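Local coordinates for protein Alpha/beta hydrolase (Pseudomonas aeruginosa PAO1, PDB 4R1D) that binds calcium and probably acts as a lipase of the alpha/beta hydrolase fold, a type VI secretion effector held in check by its partner Tli4, at residues 132-137 against 201-206; 340-345 against 442-447; 431-436 against 516-521. All blocks are in the same frame, centred on the assembly; numbering follows the deposited sequence.

Overall arrangement
From the N terminus, interaction 1 comes first: a loop of 63 residues separates 132-137, at the end of helix 128-133, from strand 201-206, an outermost strand of the six-stranded parallel sheet. Interaction 2 opens later, on the far side of the chain's centre, the centres of the two contacts about 47 Å apart; it pairs strands 339-342 and 443-446 in a separate mixed sheet. Interaction 3 starts at strand 427-432, inside the loop of interaction 2, and closes beyond it at 516-521, so these two cross. It joins the other outermost strand to the parallel sheet that interaction 1 also reaches.

Interaction 1 of 3, residues 132-137 against 201-206; sequences RLRGWG and QFDVWC. With CA (calcium ion), chain C.
Val204 O accepts two side-chain N-H groups from opposite faces of its carbonyl plane, one from Arg134 and the other from Trp136. Trp136 NE1 donates at 3.0 Å with an N-H...O angle of 165°, and the oxygen lies in the indole plane. Arg134 NH1, also 3.0 Å from Val204 O, makes a more bent bond (146°), the oxygen being tilted somewhat from the guanidinium plane. Both donors lie well out of the carbonyl plane, one on each side.

The Arg134 chain bends at chi2 (-86°), which directs CD over the six-membered ring of Trp205; CD sits 3.7 Å from the centroid of that ring, a CH-pi contact over the face. The guanidinium then crosses Asp203, whose CB and CG lie over one of its faces. The charge pairing of Arg134 NH2 with Asp203 OD2 is long, and no N-H points at that oxygen.

This is the calcium site of the alpha/beta hydrolase domain, on strand 201-206, an outermost strand of the central parallel sheet. Phe202 O and Asp203 OD1 bind the metal with two waters, and Glu152 and Asp156 complete the protein ligands. Glu152 also forms a salt bridge with Arg134 NH1, while the Tyr234 hydroxyl is hydrogen-bonded to both Asp203 OD2 and Trp205 NE1, making Arg134 and Tyr234 second-shell residues.

Where helix 128-133 ends, Gly135 has positive phi in a Schellman motif, and its N bonds back to Arg132 O at 2.8 Å. Gly135 O lies 3.2 Å from Cys206 CB. Arg134 O accepts from Cys206 N at 2.8 Å. Beside this bond, Cys206 CB packs 4.0 Å from Trp136 CD1, and the side chains of Trp136 and Val204 cross at about a right angle, Trp136 CZ2 4.1 Å from Val204 CB.

Interaction 2 of 3, residues 340-345 against 442-447; sequences FLCDAQ and DLIWKG
Phe340 pairs with Ile444 in a parallel beta ladder that goes on through Leu341 with Trp445 and Cys342 with Lys446, the strand axes 4.8 Å apart and inclined by 25°. Four backbone hydrogen bonds hold it. Phe340 N donates to Leu443 O at 2.8 Å and Phe340 O receives Trp445 N; Cys342 bonds through both its polar backbone atoms, to Trp445 O and from Gly447 N. Thus Phe340 and Cys342 supply one strand's bonding groups, with Leu341 between. CA-H...O contacts fill the alternate positions, among them Ile444 CA to Phe340 O at 3.4 Å.

Apolar contacts divide between the two faces of the sheet. On one, Leu341 and Trp445 lie side by side and point the same way, with Leu341 CD1 3.8 Å from Trp445 CD1. On the other, Cys342 SG meets Ile444 CG2 at 3.9 Å, and Phe340 CD2 approaches Ile444 CG1 more loosely.

The charged side chains make contact toward either end of the segments. Asp442 OD1 lies 3.5 Å from Phe340 CE2, the carboxylate plane almost perpendicular to the ring (89°); OD1 pairs ionically with Arg333 and OD2 accepts from Leu483 N. At the other end Lys446, CG anti to the backbone N (chi1 -179°), brings CG within 3.4 Å of Asp343 O, while its NZ makes a long, weak ion pair with Glu484.

Strands 358-359 and 477-479 flank this pair in the mixed sheet, away from the calcium site. Tyr291 bonds Trp445 NE1. The main-chain bonds thus set the register, while the charged ends of Asp442 and Lys446 pair outside the two segments.

Interaction 3 of 3, residues 431-436 against 516-521; sequences YGADDS and SFRHGS
The Tyr431 ring has Arg518 CA over one face, 4.2 Å from its centroid and 26° off the normal, a CH-pi contact. At its edge lie Ser516 OG, 3.3 Å from CE1, and Arg518 NH1, which donates to Tyr431 OH at 2.9 Å. That hydroxyl is in the guanidinium plane, whereas ring and guanidinium planes stand 73° apart; Ala433 CB lies over one guanidinium face. With Tyr431 CG in the crowded position between the backbone N and carbonyl carbon (chi1 60°), the ring lies against Arg518, whose chain runs extended from CG to NE, its CG and CD passing close to Tyr431 OH. Glu182 also bonds both Tyr431 OH and Ser516 OG, and Gln506 takes Arg518 NH1. The His519 ring has Phe517 O over its centre on one face, and Tyr533 engages its ND1.

Parallel bridges Tyr431-Arg518 and Gly432-His519 attach an outermost strand to the central sheet of the alpha/beta hydrolase fold. Tyr431 N donates to Phe517 O and its O receives His519 N, after which Ala433 N reaches His519 O at 2.7 Å.

Beyond the strands, side chains replace this ladder. Ser521 N donates to Asp434 OD2 at 2.9 Å from above the carboxylate plane, and Asp435 N to Ser521 OG at 3.0 Å. Asp434 OD1 takes Ser436 N on its anti lone pair, an Asx turn, and also accepts from Ser436 OG. A water links Asp435 OD2 to Ser521 OG; OD2 also makes a salt bridge to Lys522, and Asp435 OD1 a hydrogen bond with Ser494.

With Gly532 N as a further donor to OD2, both Asp434 oxygens are gripped by two bonds each; such a buried carboxylate would be expected to remain ionised.

Interaction 1 of 3, residues 132-137 against 201-206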
loop_
_atom_site.group_PDB
_atom_site.type_symbol
_atom_site.label_atom_id
_atom_site.label_comp_id
_atom_site.label_asym_id
_atom_site.label_seq_id
_atom_site.Cartn_x
_atom_site.Cartn_y
_atom_site.Cartn_z
ATOM N N ARG A 132 3.935 17.887 -11.099
ATOM C CA ARG A 132 2.660 17.361 -10.614
ATOM C C ARG A 132 1.935 16.596 -11.729
ATOM O O ARG A 132 1.452 15.481 -11.529
ATOM C CB ARG A 132 1.797 18.506 -10.064
ATOM C CG ARG A 132 0.367 18.153 -9.717
ATOM C CD ARG A 132 0.155 17.975 -8.224
ATOM N NE ARG A 132 0.935 18.879 -7.370
ATOM C CZ ARG A 132 1.461 18.479 -6.216
ATOM N NH1 ARG A 132 1.269 17.221 -5.831
ATOM N NH2 ARG A 132 2.175 19.298 -5.457
ATOM N N LEU A 133 1.875 17.189 -12.918
ATOM C CA LEU A 133 1.280 16.512 -14.065
ATOM C C LEU A 133 2.001 15.208 -14.369
ATOM O O LEU A 133 1.378 14.231 -14.794
ATOM C CB LEU A 133 1.298 17.412 -15.300
ATOM C CG LEU A 133 0.201 18.474 -15.275
ATOM C CD1 LEU A 133 0.394 19.479 -16.413
ATOM C CD2 LEU A 133 -1.180 17.826 -15.338
ATOM N N ARG A 134 3.311 15.202 -14.154
ATOM C CA ARG A 134 4.110 13.995 -14.383
ATOM C C ARG A 134 3.917 12.966 -13.267
ATOM O O ARG A 134 4.510 11.891 -13.317
ATOM C CB ARG A 134 5.601 14.323 -14.471
ATOM C CG ARG A 134 5.993 15.306 -15.560
ATOM C CD ARG A 134 6.235 14.637 -16.881
ATOM N NE ARG A 134 6.995 15.531 -17.756
ATOM C CZ ARG A 134 8.320 15.627 -17.737
ATOM N NH1 ARG A 134 9.024 14.868 -16.895
ATOM N NH2 ARG A 134 8.940 16.479 -18.554
ATOM N N GLY A 135 3.130 13.315 -12.249
ATOM C CA GLY A 135 2.820 12.387 -11.166
ATOM C C GLY A 135 3.852 12.268 -10.052
ATOM O O GLY A 135 3.799 11.342 -9.228
ATOM N N TRP A 136 4.785 13.207 -9.991
ATOM C CA TRP A 136 5.857 13.096 -9.007
ATOM C C TRP A 136 5.354 13.263 -7.568
ATOM O O TRP A 136 6.065 12.931 -6.627
ATOM C CB TRP A 136 6.965 14.109 -9.280
ATOM C CG TRP A 136 7.729 13.891 -10.561
ATOM C CD1 TRP A 136 7.348 13.158 -11.656
ATOM C CD2 TRP A 136 9.007 14.440 -10.869
ATOM N NE1 TRP A 136 8.336 13.211 -12.623
ATOM C CE2 TRP A 136 9.360 13.993 -12.161
ATOM C CE3 TRP A 136 9.894 15.262 -10.173
ATOM C CZ2 TRP A 136 10.561 14.352 -12.772
ATOM C CZ3 TRP A 136 11.090 15.613 -10.779
ATOM C CH2 TRP A 136 11.408 15.161 -12.067
ATOM N N GLY A 137 4.129 13.771 -7.409
ATOM C CA GLY A 137 3.550 13.933 -6.087
ATOM C C GLY A 137 2.807 12.687 -5.638
ATOM O O GLY A 137 2.097 12.705 -4.638
ATOM N N GLN A 201 14.162 12.936 -26.756
ATOM C CA GLN A 201 13.771 13.756 -25.612
ATOM C C GLN A 201 13.182 12.867 -24.523
ATOM O O GLN A 201 12.089 12.308 -24.679
ATOM C CB GLN A 201 12.761 14.836 -26.017
ATOM C CG GLN A 201 13.304 15.872 -27.002
ATOM C CD GLN A 201 13.394 15.348 -28.428
ATOM O OE1 GLN A 201 12.760 14.354 -28.774
ATOM N NE2 GLN A 201 14.184 16.016 -29.261
ATOM N N PHE A 202 13.913 12.719 -23.424
ATOM C CA PHE A 202 13.460 11.867 -22.338
ATOM C C PHE A 202 12.660 12.720 -21.375
ATOM O O PHE A 202 13.033 13.851 -21.098
ATOM C CB PHE A 202 14.647 11.255 -21.603
ATOM C CG PHE A 202 15.538 10.415 -22.475
ATOM C CD1 PHE A 202 15.360 9.040 -22.551
ATOM C CD2 PHE A 202 16.551 10.999 -23.225
ATOM C CE1 PHE A 202 16.183 8.263 -23.352
ATOM C CE2 PHE A 202 17.377 10.223 -24.034
ATOM C CZ PHE A 202 17.195 8.858 -24.090
ATOM N N ASP A 203 11.556 12.177 -20.881
ATOM C CA ASP A 203 10.768 12.806 -19.820
ATOM C C ASP A 203 10.427 11.724 -18.798
ATOM O O ASP A 203 10.002 10.632 -19.180
ATOM C CB ASP A 203 9.444 13.334 -20.368
ATOM C CG ASP A 203 9.593 14.601 -21.194
ATOM O OD1 ASP A 203 10.542 15.378 -20.970
ATOM O OD2 ASP A 203 8.721 14.834 -22.058
ATOM N N VAL A 204 10.591 12.026 -17.516
ATOM C CA VAL A 204 10.304 11.036 -16.471
ATOM C C VAL A 204 8.875 11.189 -15.958
ATOM O O VAL A 204 8.506 12.253 -15.459
ATOM C CB VAL A 204 11.256 11.188 -15.278
ATOM C CG1 VAL A 204 10.949 10.130 -14.211
ATOM C CG2 VAL A 204 12.733 11.082 -15.742
ATOM N N TRP A 205 8.093 10.115 -16.065
ATOM C CA TRP A 205 6.719 10.084 -15.577
ATOM C C TRP A 205 6.669 9.106 -14.416
ATOM O O TRP A 205 7.405 8.128 -14.404
ATOM C CB TRP A 205 5.771 9.615 -16.682
ATOM C CG TRP A 205 5.682 10.587 -17.812
ATOM C CD1 TRP A 205 6.612 10.787 -18.791
ATOM C CD2 TRP A 205 4.604 11.493 -18.085
ATOM N NE1 TRP A 205 6.173 11.760 -19.664
ATOM C CE2 TRP A 205 4.949 12.216 -19.245
ATOM C CE3 TRP A 205 3.382 11.766 -17.457
ATOM C CZ2 TRP A 205 4.114 13.187 -19.800
ATOM C CZ3 TRP A 205 2.551 12.734 -18.005
ATOM C CH2 TRP A 205 2.927 13.440 -19.163
ATOM N N CYS A 206 5.811 9.375 -13.442
ATOM C CA CYS A 206 5.816 8.613 -12.198
ATOM C C CYS A 206 4.590 7.717 -12.087
ATOM O O CYS A 206 3.480 8.202 -11.849
ATOM C CB CYS A 206 5.846 9.562 -11.010
ATOM S SG CYS A 206 6.053 8.733 -9.411
HETATM CA CA CA C . 12.808 16.093 -20.299
HETATM O O HOH W 1 11.486 18.245 -19.798
HETATM O O HOH W 2 12.690 17.122 -22.725
#

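Interaction 2 of 3, residues 340-345 against 442-447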
loop_
_atom_site.group_PDB
_atom_site.type_symbol
_atom_site.label_atom_id
_atom_site.label_comp_id
_atom_site.label_asym_id
_atom_site.label_seq_id
_atom_site.Cartn_x
_atom_site.Cartn_y
_atom_site.Cartn_z
ATOM N N PHE A 340 15.016 -20.746 10.807
ATOM C CA PHE A 340 15.763 -21.737 11.580
ATOM C C PHE A 340 15.362 -21.761 13.046
ATOM O O PHE A 340 15.335 -20.730 13.715
ATOM C CB PHE A 340 17.267 -21.463 11.478
ATOM C CG PHE A 340 17.773 -21.370 10.070
ATOM C CD1 PHE A 340 18.104 -22.513 9.359
ATOM C CD2 PHE A 340 17.912 -20.135 9.451
ATOM C CE1 PHE A 340 18.578 -22.433 8.067
ATOM C CE2 PHE A 340 18.380 -20.040 8.159
ATOM C CZ PHE A 340 18.721 -21.194 7.456
ATOM N N LEU A 341 15.074 -22.957 13.555
ATOM C CA LEU A 341 14.789 -23.138 14.962
ATOM C C LEU A 341 16.034 -23.742 15.607
ATOM O O LEU A 341 16.396 -24.876 15.303
ATOM C CB LEU A 341 13.597 -24.080 15.135
ATOM C CG LEU A 341 12.171 -23.507 15.088
ATOM C CD1 LEU A 341 12.002 -22.331 14.125
ATOM C CD2 LEU A 341 11.156 -24.605 14.797
ATOM N N CYS A 342 16.687 -22.978 16.480
ATOM C CA CYS A 342 17.992 -23.362 17.032
ATOM C C CYS A 342 17.955 -23.438 18.549
ATOM O O CYS A 342 17.089 -22.837 19.191
ATOM C CB CYS A 342 19.059 -22.343 16.632
ATOM S SG CYS A 342 19.281 -22.135 14.854
ATOM N N ASP A 343 18.910 -24.164 19.126
ATOM C CA ASP A 343 19.030 -24.228 20.573
ATOM C C ASP A 343 19.908 -23.084 21.093
ATOM O O ASP A 343 20.392 -22.256 20.311
ATOM C CB ASP A 343 19.565 -25.597 21.028
ATOM C CG ASP A 343 20.981 -25.886 20.533
ATOM O OD1 ASP A 343 21.748 -24.941 20.246
ATOM O OD2 ASP A 343 21.342 -27.079 20.449
ATOM N N ALA A 344 20.111 -23.050 22.408
ATOM C CA ALA A 344 20.898 -21.999 23.055
ATOM C C ALA A 344 22.315 -21.864 22.498
ATOM O O ALA A 344 22.903 -20.785 22.548
ATOM C CB ALA A 344 20.939 -22.219 24.565
ATOM N N GLN A 345 22.865 -22.954 21.968
ATOM C CA GLN A 345 24.207 -22.920 21.386
ATOM C C GLN A 345 24.188 -22.534 19.905
ATOM O O GLN A 345 25.228 -22.524 19.246
ATOM C CB GLN A 345 24.912 -24.270 21.562
ATOM C CG GLN A 345 25.248 -24.629 23.006
ATOM C CD GLN A 345 24.016 -24.763 23.882
ATOM O OE1 GLN A 345 23.236 -25.707 23.742
ATOM N NE2 GLN A 345 23.828 -23.810 24.786
ATOM N N ASP A 442 18.831 -14.665 7.712
ATOM C CA ASP A 442 18.547 -15.891 8.447
ATOM C C ASP A 442 17.590 -15.521 9.546
ATOM O O ASP A 442 17.920 -14.712 10.414
ATOM C CB ASP A 442 19.813 -16.494 9.066
ATOM C CG ASP A 442 20.778 -17.010 8.025
ATOM O OD1 ASP A 442 20.319 -17.395 6.932
ATOM O OD2 ASP A 442 21.999 -17.037 8.291
ATOM N N LEU A 443 16.393 -16.089 9.500
ATOM C CA LEU A 443 15.389 -15.777 10.484
ATOM C C LEU A 443 15.521 -16.868 11.532
ATOM O O LEU A 443 15.188 -18.019 11.271
ATOM C CB LEU A 443 14.005 -15.794 9.844
ATOM C CG LEU A 443 12.898 -15.002 10.542
ATOM C CD1 LEU A 443 12.827 -15.367 12.016
ATOM C CD2 LEU A 443 13.139 -13.520 10.375
ATOM N N ILE A 444 16.016 -16.502 12.708
ATOM C CA ILE A 444 16.362 -17.492 13.728
ATOM C C ILE A 444 15.557 -17.351 15.009
ATOM O O ILE A 444 15.537 -16.296 15.629
ATOM C CB ILE A 444 17.850 -17.390 14.105
ATOM C CG1 ILE A 444 18.734 -17.601 12.874
ATOM C CG2 ILE A 444 18.186 -18.394 15.213
ATOM C CD1 ILE A 444 20.103 -16.903 12.991
ATOM N N TRP A 445 14.890 -18.435 15.403
ATOM C CA TRP A 445 14.257 -18.515 16.707
ATOM C C TRP A 445 15.224 -19.318 17.555
ATOM O O TRP A 445 15.461 -20.494 17.275
ATOM C CB TRP A 445 12.961 -19.311 16.628
ATOM C CG TRP A 445 11.743 -18.582 16.133
ATOM C CD1 TRP A 445 11.160 -18.697 14.896
ATOM C CD2 TRP A 445 10.918 -17.685 16.881
ATOM N NE1 TRP A 445 10.033 -17.913 14.829
ATOM C CE2 TRP A 445 9.864 -17.280 16.033
ATOM C CE3 TRP A 445 10.967 -17.181 18.183
ATOM C CZ2 TRP A 445 8.873 -16.390 16.445
ATOM C CZ3 TRP A 445 9.981 -16.299 18.592
ATOM C CH2 TRP A 445 8.955 -15.903 17.719
ATOM N N LYS A 446 15.786 -18.692 18.577
ATOM C CA LYS A 446 16.761 -19.366 19.423
ATOM C C LYS A 446 16.157 -19.624 20.797
ATOM O O LYS A 446 15.640 -18.711 21.437
ATOM C CB LYS A 446 18.022 -18.510 19.533
ATOM C CG LYS A 446 19.120 -19.128 20.367
ATOM C CD LYS A 446 20.285 -18.172 20.528
ATOM C CE LYS A 446 21.209 -18.217 19.330
ATOM N NZ LYS A 446 22.542 -17.624 19.656
ATOM N N GLY A 447 16.195 -20.878 21.243
ATOM C CA GLY A 447 15.599 -21.238 22.516
ATOM C C GLY A 447 14.997 -22.632 22.491
ATOM O O GLY A 447 15.168 -23.363 21.521
#

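Interaction 3 of 3, residues 431-436 against 516-521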
loop_
_atom_site.group_PDB
_atom_site.type_symbol
_atom_site.label_atom_id
_atom_site.label_comp_id
_atom_site.label_asym_id
_atom_site.label_seq_id
_atom_site.Cartn_x
_atom_site.Cartn_y
_atom_site.Cartn_z
ATOM N N TYR A 431 21.440 -4.012 -7.220
ATOM C CA TYR A 431 20.931 -4.358 -5.905
ATOM C C TYR A 431 22.026 -4.211 -4.852
ATOM O O TYR A 431 23.208 -4.152 -5.187
ATOM C CB TYR A 431 20.363 -5.786 -5.910
ATOM C CG TYR A 431 21.379 -6.852 -6.269
ATOM C CD1 TYR A 431 21.828 -7.000 -7.577
ATOM C CD2 TYR A 431 21.890 -7.709 -5.296
ATOM C CE1 TYR A 431 22.767 -7.977 -7.910
ATOM C CE2 TYR A 431 22.814 -8.684 -5.619
ATOM C CZ TYR A 431 23.247 -8.816 -6.921
ATOM O OH TYR A 431 24.175 -9.791 -7.240
ATOM N N GLY A 432 21.612 -4.124 -3.592
ATOM C CA GLY A 432 22.530 -3.981 -2.472
ATOM C C GLY A 432 22.843 -5.336 -1.866
ATOM O O GLY A 432 21.944 -6.062 -1.433
ATOM N N ALA A 433 24.127 -5.675 -1.845
ATOM C CA ALA A 433 24.574 -6.949 -1.322
ATOM C C ALA A 433 25.709 -6.684 -0.350
ATOM O O ALA A 433 26.874 -6.655 -0.736
ATOM C CB ALA A 433 25.050 -7.832 -2.446
ATOM N N ASP A 434 25.363 -6.480 0.913
ATOM C CA ASP A 434 26.358 -6.056 1.883
ATOM C C ASP A 434 26.182 -6.819 3.172
ATOM O O ASP A 434 25.085 -6.873 3.734
ATOM C CB ASP A 434 26.245 -4.558 2.143
ATOM C CG ASP A 434 27.493 -3.986 2.779
ATOM O OD1 ASP A 434 27.720 -4.237 3.979
ATOM O OD2 ASP A 434 28.254 -3.285 2.080
ATOM N N ASP A 435 27.273 -7.414 3.644
ATOM C CA ASP A 435 27.205 -8.229 4.850
ATOM C C ASP A 435 27.125 -7.409 6.138
ATOM O O ASP A 435 26.955 -7.979 7.213
ATOM C CB ASP A 435 28.369 -9.219 4.888
ATOM C CG ASP A 435 28.103 -10.447 4.038
ATOM O OD1 ASP A 435 26.997 -11.017 4.154
ATOM O OD2 ASP A 435 28.988 -10.840 3.250
ATOM N N SER A 436 27.212 -6.081 6.036
ATOM C CA SER A 436 26.981 -5.233 7.211
ATOM C C SER A 436 25.504 -4.870 7.388
ATOM O O SER A 436 25.146 -4.080 8.261
ATOM C CB SER A 436 27.851 -3.970 7.181
ATOM O OG SER A 436 27.338 -3.018 6.265
ATOM N N SER A 516 23.706 -6.998 -14.417
ATOM C CA SER A 516 23.390 -7.058 -12.986
ATOM C C SER A 516 24.538 -6.432 -12.187
ATOM O O SER A 516 25.695 -6.879 -12.268
ATOM C CB SER A 516 23.137 -8.508 -12.546
ATOM O OG SER A 516 22.867 -8.605 -11.155
ATOM N N PHE A 517 24.221 -5.379 -11.438
ATOM C CA PHE A 517 25.216 -4.665 -10.634
ATOM C C PHE A 517 25.073 -4.992 -9.159
ATOM O O PHE A 517 24.056 -4.670 -8.521
ATOM C CB PHE A 517 25.121 -3.156 -10.870
ATOM C CG PHE A 517 25.374 -2.761 -12.295
ATOM C CD1 PHE A 517 24.384 -2.908 -13.256
ATOM C CD2 PHE A 517 26.606 -2.255 -12.679
ATOM C CE1 PHE A 517 24.604 -2.564 -14.564
ATOM C CE2 PHE A 517 26.843 -1.909 -13.988
ATOM C CZ PHE A 517 25.838 -2.054 -14.940
ATOM N N ARG A 518 26.105 -5.645 -8.627
ATOM C CA ARG A 518 26.090 -6.131 -7.263
ATOM C C ARG A 518 26.810 -5.104 -6.380
ATOM O O ARG A 518 28.043 -5.053 -6.330
ATOM C CB ARG A 518 26.777 -7.492 -7.229
ATOM C CG ARG A 518 26.805 -8.244 -5.897
ATOM C CD ARG A 518 27.447 -9.611 -6.186
ATOM N NE ARG A 518 27.592 -10.499 -5.033
ATOM C CZ ARG A 518 26.669 -11.359 -4.610
ATOM N NH1 ARG A 518 25.485 -11.432 -5.214
ATOM N NH2 ARG A 518 26.929 -12.144 -3.564
ATOM N N HIS A 519 26.036 -4.261 -5.709
ATOM C CA HIS A 519 26.614 -3.124 -4.990
ATOM C C HIS A 519 26.856 -3.445 -3.517
ATOM O O HIS A 519 26.023 -4.049 -2.855
ATOM C CB HIS A 519 25.734 -1.870 -5.136
ATOM C CG HIS A 519 25.680 -1.339 -6.537
ATOM N ND1 HIS A 519 24.531 -0.817 -7.093
ATOM C CD2 HIS A 519 26.636 -1.240 -7.488
ATOM C CE1 HIS A 519 24.779 -0.433 -8.332
ATOM N NE2 HIS A 519 26.049 -0.681 -8.599
ATOM N N GLY A 520 28.000 -3.020 -2.996
ATOM C CA GLY A 520 28.295 -3.261 -1.598
ATOM C C GLY A 520 29.414 -4.264 -1.388
ATOM O O GLY A 520 30.115 -4.643 -2.326
ATOM N N SER A 521 29.553 -4.712 -0.145
ATOM C CA SER A 521 30.705 -5.505 0.264
ATOM C C SER A 521 30.851 -6.834 -0.482
ATOM O O SER A 521 31.966 -7.352 -0.622
ATOM C CB SER A 521 30.645 -5.758 1.768
ATOM O OG SER A 521 29.699 -6.771 2.066
HETATM O O HOH W 3 30.923 -9.168 2.392
#